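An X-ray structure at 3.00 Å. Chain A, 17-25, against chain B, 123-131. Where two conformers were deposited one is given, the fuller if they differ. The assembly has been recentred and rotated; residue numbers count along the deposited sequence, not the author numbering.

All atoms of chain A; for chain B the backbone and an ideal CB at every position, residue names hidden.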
# COMPACT_ATOMS: atom_id res chain seq x y z
N GLU A 17 2.11 -0.28 -11.85
CA GLU A 17 1.47 0.39 -10.73
C GLU A 17 2.41 0.53 -9.53
O GLU A 17 3.33 1.34 -9.54
CB GLU A 17 0.20 -0.36 -10.32
CG GLU A 17 0.20 -1.83 -10.71
CD GLU A 17 -0.87 -2.62 -9.99
OE1 GLU A 17 -2.06 -2.28 -10.10
OE2 GLU A 17 -0.50 -3.60 -9.30
N HIS A 18 2.17 -0.28 -8.50
CA HIS A 18 2.94 -0.19 -7.26
C HIS A 18 3.64 -1.50 -6.93
O HIS A 18 3.09 -2.58 -7.13
CB HIS A 18 2.02 0.22 -6.11
CG HIS A 18 1.11 1.36 -6.44
ND1 HIS A 18 1.57 2.65 -6.61
CD2 HIS A 18 -0.23 1.41 -6.63
CE1 HIS A 18 0.55 3.44 -6.90
NE2 HIS A 18 -0.55 2.71 -6.91
N ARG A 19 4.87 -1.40 -6.42
CA ARG A 19 5.68 -2.57 -6.09
C ARG A 19 5.86 -2.77 -4.59
O ARG A 19 5.86 -1.81 -3.82
CB ARG A 19 7.05 -2.47 -6.75
CG ARG A 19 7.07 -2.72 -8.25
CD ARG A 19 8.49 -2.64 -8.78
NE ARG A 19 8.75 -3.66 -9.80
CZ ARG A 19 8.55 -3.49 -11.10
NH1 ARG A 19 8.09 -2.33 -11.55
NH2 ARG A 19 8.82 -4.47 -11.95
N ASP A 20 6.02 -4.03 -4.18
CA ASP A 20 6.41 -4.37 -2.82
C ASP A 20 7.83 -4.92 -2.82
O ASP A 20 8.09 -5.97 -3.40
CB ASP A 20 5.45 -5.39 -2.20
CG ASP A 20 4.17 -4.76 -1.70
OD1 ASP A 20 4.14 -3.52 -1.56
OD2 ASP A 20 3.20 -5.51 -1.45
N MSE A 21 8.75 -4.22 -2.17
CA MSE A 21 10.15 -4.64 -2.18
C MSE A 21 10.72 -4.76 -0.78
O MSE A 21 10.70 -3.81 0.00
CB MSE A 21 10.98 -3.66 -3.01
CG MSE A 21 10.15 -2.66 -3.81
SE MSE A 21 10.95 -2.23 -5.53
CE MSE A 21 12.79 -2.02 -4.93
N MSE A 22 11.24 -5.95 -0.47
CA MSE A 22 11.81 -6.22 0.84
C MSE A 22 13.33 -6.20 0.79
O MSE A 22 13.95 -6.98 0.06
CB MSE A 22 11.33 -7.57 1.37
CG MSE A 22 11.32 -7.67 2.89
SE MSE A 22 9.89 -6.60 3.65
CE MSE A 22 8.48 -7.13 2.43
N LEU A 23 13.93 -5.30 1.56
CA LEU A 23 15.39 -5.22 1.65
C LEU A 23 15.90 -6.11 2.77
O LEU A 23 15.46 -6.02 3.91
CB LEU A 23 15.83 -3.77 1.87
CG LEU A 23 15.40 -2.76 0.81
CD1 LEU A 23 15.91 -1.37 1.16
CD2 LEU A 23 15.87 -3.18 -0.58
N VAL A 24 16.85 -6.99 2.43
CA VAL A 24 17.44 -7.90 3.41
C VAL A 24 18.94 -7.64 3.52
O VAL A 24 19.68 -7.84 2.56
CB VAL A 24 17.19 -9.37 3.03
CG1 VAL A 24 17.70 -10.29 4.13
CG2 VAL A 24 15.71 -9.60 2.79
N VAL A 25 19.38 -7.20 4.70
CA VAL A 25 20.75 -6.72 4.86
C VAL A 25 21.56 -7.48 5.92
O VAL A 25 21.10 -7.71 7.04
CB VAL A 25 20.75 -5.21 5.20
CG1 VAL A 25 22.11 -4.78 5.73
CG2 VAL A 25 20.37 -4.40 3.98
N UNK B 123 0.38 -6.43 -6.01
CA UNK B 123 1.59 -5.67 -6.30
C UNK B 123 2.79 -6.57 -6.62
O UNK B 123 2.87 -7.69 -6.12
CB UNK B 123 1.93 -4.76 -5.11
N UNK B 124 3.70 -6.07 -7.46
CA UNK B 124 4.91 -6.81 -7.81
C UNK B 124 5.82 -6.93 -6.60
O UNK B 124 5.92 -6.01 -5.79
CB UNK B 124 5.65 -6.13 -8.97
N UNK B 125 6.50 -8.07 -6.48
CA UNK B 125 7.33 -8.36 -5.32
C UNK B 125 8.80 -8.54 -5.68
O UNK B 125 9.13 -9.17 -6.68
CB UNK B 125 6.82 -9.62 -4.62
N UNK B 126 9.68 -7.99 -4.85
CA UNK B 126 11.12 -8.13 -5.05
C UNK B 126 11.90 -8.20 -3.75
O UNK B 126 11.59 -7.51 -2.78
CB UNK B 126 11.64 -6.96 -5.89
N UNK B 127 12.90 -9.07 -3.73
CA UNK B 127 13.83 -9.16 -2.62
C UNK B 127 15.20 -8.68 -3.07
O UNK B 127 15.67 -9.07 -4.14
CB UNK B 127 13.90 -10.59 -2.08
N UNK B 128 15.84 -7.84 -2.28
CA UNK B 128 17.23 -7.49 -2.53
C UNK B 128 18.09 -7.95 -1.36
O UNK B 128 18.05 -7.37 -0.27
CB UNK B 128 17.38 -5.98 -2.75
N UNK B 129 18.85 -9.01 -1.59
CA UNK B 129 19.64 -9.65 -0.54
C UNK B 129 21.11 -9.28 -0.66
O UNK B 129 21.73 -9.49 -1.70
CB UNK B 129 19.48 -11.17 -0.60
N UNK B 130 21.66 -8.74 0.42
CA UNK B 130 23.05 -8.30 0.45
C UNK B 130 23.83 -9.05 1.52
O UNK B 130 23.39 -9.13 2.67
CB UNK B 130 23.13 -6.79 0.70
N UNK B 131 24.98 -9.61 1.14
CA UNK B 131 25.75 -10.42 2.08
C UNK B 131 27.25 -10.39 1.80
O UNK B 131 27.67 -10.27 0.65
CB UNK B 131 25.25 -11.87 2.04

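The two strands run parallel, and the backbone of chain B pairs with A:Arg19 to A:Val25 in register, so side chains of paired residues share a face of the sheet.

At 123 the CA-to-CB bond points toward chain A, and the ideal CB lies 3.2 Å from A:His18 O, which is tight. A compact residue suits it; its nitrogen gives no hydrogen bond to chain A. The residue is B:Pro123. Its CG packs 3.2 Å from A:Asp20 OD2.

At 124 the CB sits 3.8 Å from A:Arg19 CG, on the face that carries A:Arg19. A long polar or acidic chain could run beside the arginine. The residue is B:Gln124. Its CB stays 3.8 Å from A:Arg19 CG, and its amide NE2 lies oblique to the guanidinium. Its backbone O accepts from A:Asp20 N at 2.6 Å.

Position 125 shares a face with A:Asp20. The acid suggests a basic residue, though many would fit. The residue is B:Arg125, yet it makes no salt bridge to A:Asp20. Its CG is 4.2 Å from A:Asp20 CB, and its guanidinium bonds elsewhere in the structure.

Position 126 lies beside A:Met21, with the ideal CB 4.4 Å from A:Met21 CB. A small or beta-branched residue suits it. The residue is B:Thr126, whose OG1 comes within 3.4 Å of A:Met21 CB. The backbone works both ways: B:Thr126 N donates to A:Asp20 O at 3.0 Å, and B:Thr126 O accepts from A:Met22 N at 2.8 Å.

Position 127 faces the A:Met22 and A:Val24 side, which is apolar. Valine, isoleucine or leucine would serve. The residue is B:Ile127. CD1 reaches A:Met22 CB at 3.9 Å, and CG2 reaches A:Val24 CG2 at 3.9 Å.

At 128 the CB lies 3.9 Å from A:Leu23 CD2. An aliphatic chain is expected. The residue is B:Ile128. Its CD1 packs 3.9 Å from A:Leu23 CD2 and 4.4 Å from A:Met21 CE. Its N donates to A:Met22 O at 3.1 Å.

Position 129 pairs with A:Val24. The CB is 4.6 Å from A:Val24 O, so a longer apolar chain could bend back. B:Leu129 does so, with CD1 3.7 Å from A:Val24 CG1.

Position 130 lies on the A:Val25 face; several aliphatics would fit. B:Leu130 places CD2 4.4 Å from A:Val25 CG1.

Position 131 points sideways, beyond reach of chain A, which sets no preference. It is B:Ser131.

Chain B (123-131) PQRTIILLS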
# COMPACT_ATOMS: atom_id res chain seq x y z
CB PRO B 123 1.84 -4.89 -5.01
CG PRO B 123 1.17 -5.70 -3.95
CD PRO B 123 -0.06 -6.25 -4.61
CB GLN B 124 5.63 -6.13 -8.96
CG GLN B 124 4.98 -6.33 -10.32
CD GLN B 124 5.48 -7.57 -11.03
OE1 GLN B 124 5.29 -8.69 -10.55
NE2 GLN B 124 6.13 -7.38 -12.17
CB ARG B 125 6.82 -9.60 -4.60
CG ARG B 125 5.63 -9.34 -3.70
CD ARG B 125 4.71 -10.54 -3.65
NE ARG B 125 3.82 -10.50 -2.49
CZ ARG B 125 2.80 -11.33 -2.31
NH1 ARG B 125 2.52 -12.26 -3.21
NH2 ARG B 125 2.05 -11.22 -1.22
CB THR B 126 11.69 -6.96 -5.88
OG1 THR B 126 10.89 -5.79 -5.69
CG2 THR B 126 11.71 -7.32 -7.36
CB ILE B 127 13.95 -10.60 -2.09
CG1 ILE B 127 12.57 -11.20 -1.80
CG2 ILE B 127 14.84 -10.64 -0.85
CD1 ILE B 127 12.07 -10.93 -0.41
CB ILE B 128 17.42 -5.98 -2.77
CG1 ILE B 128 16.48 -5.50 -3.88
CG2 ILE B 128 18.86 -5.68 -3.14
CD1 ILE B 128 16.67 -4.06 -4.27
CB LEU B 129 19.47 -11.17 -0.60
CG LEU B 129 20.38 -11.99 0.31
CD1 LEU B 129 19.82 -12.08 1.72
CD2 LEU B 129 20.59 -13.38 -0.28
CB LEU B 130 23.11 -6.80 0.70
CG LEU B 130 24.47 -6.19 1.02
CD1 LEU B 130 25.23 -5.81 -0.24
CD2 LEU B 130 24.25 -4.99 1.91
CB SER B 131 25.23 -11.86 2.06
OG SER B 131 25.88 -12.63 3.05
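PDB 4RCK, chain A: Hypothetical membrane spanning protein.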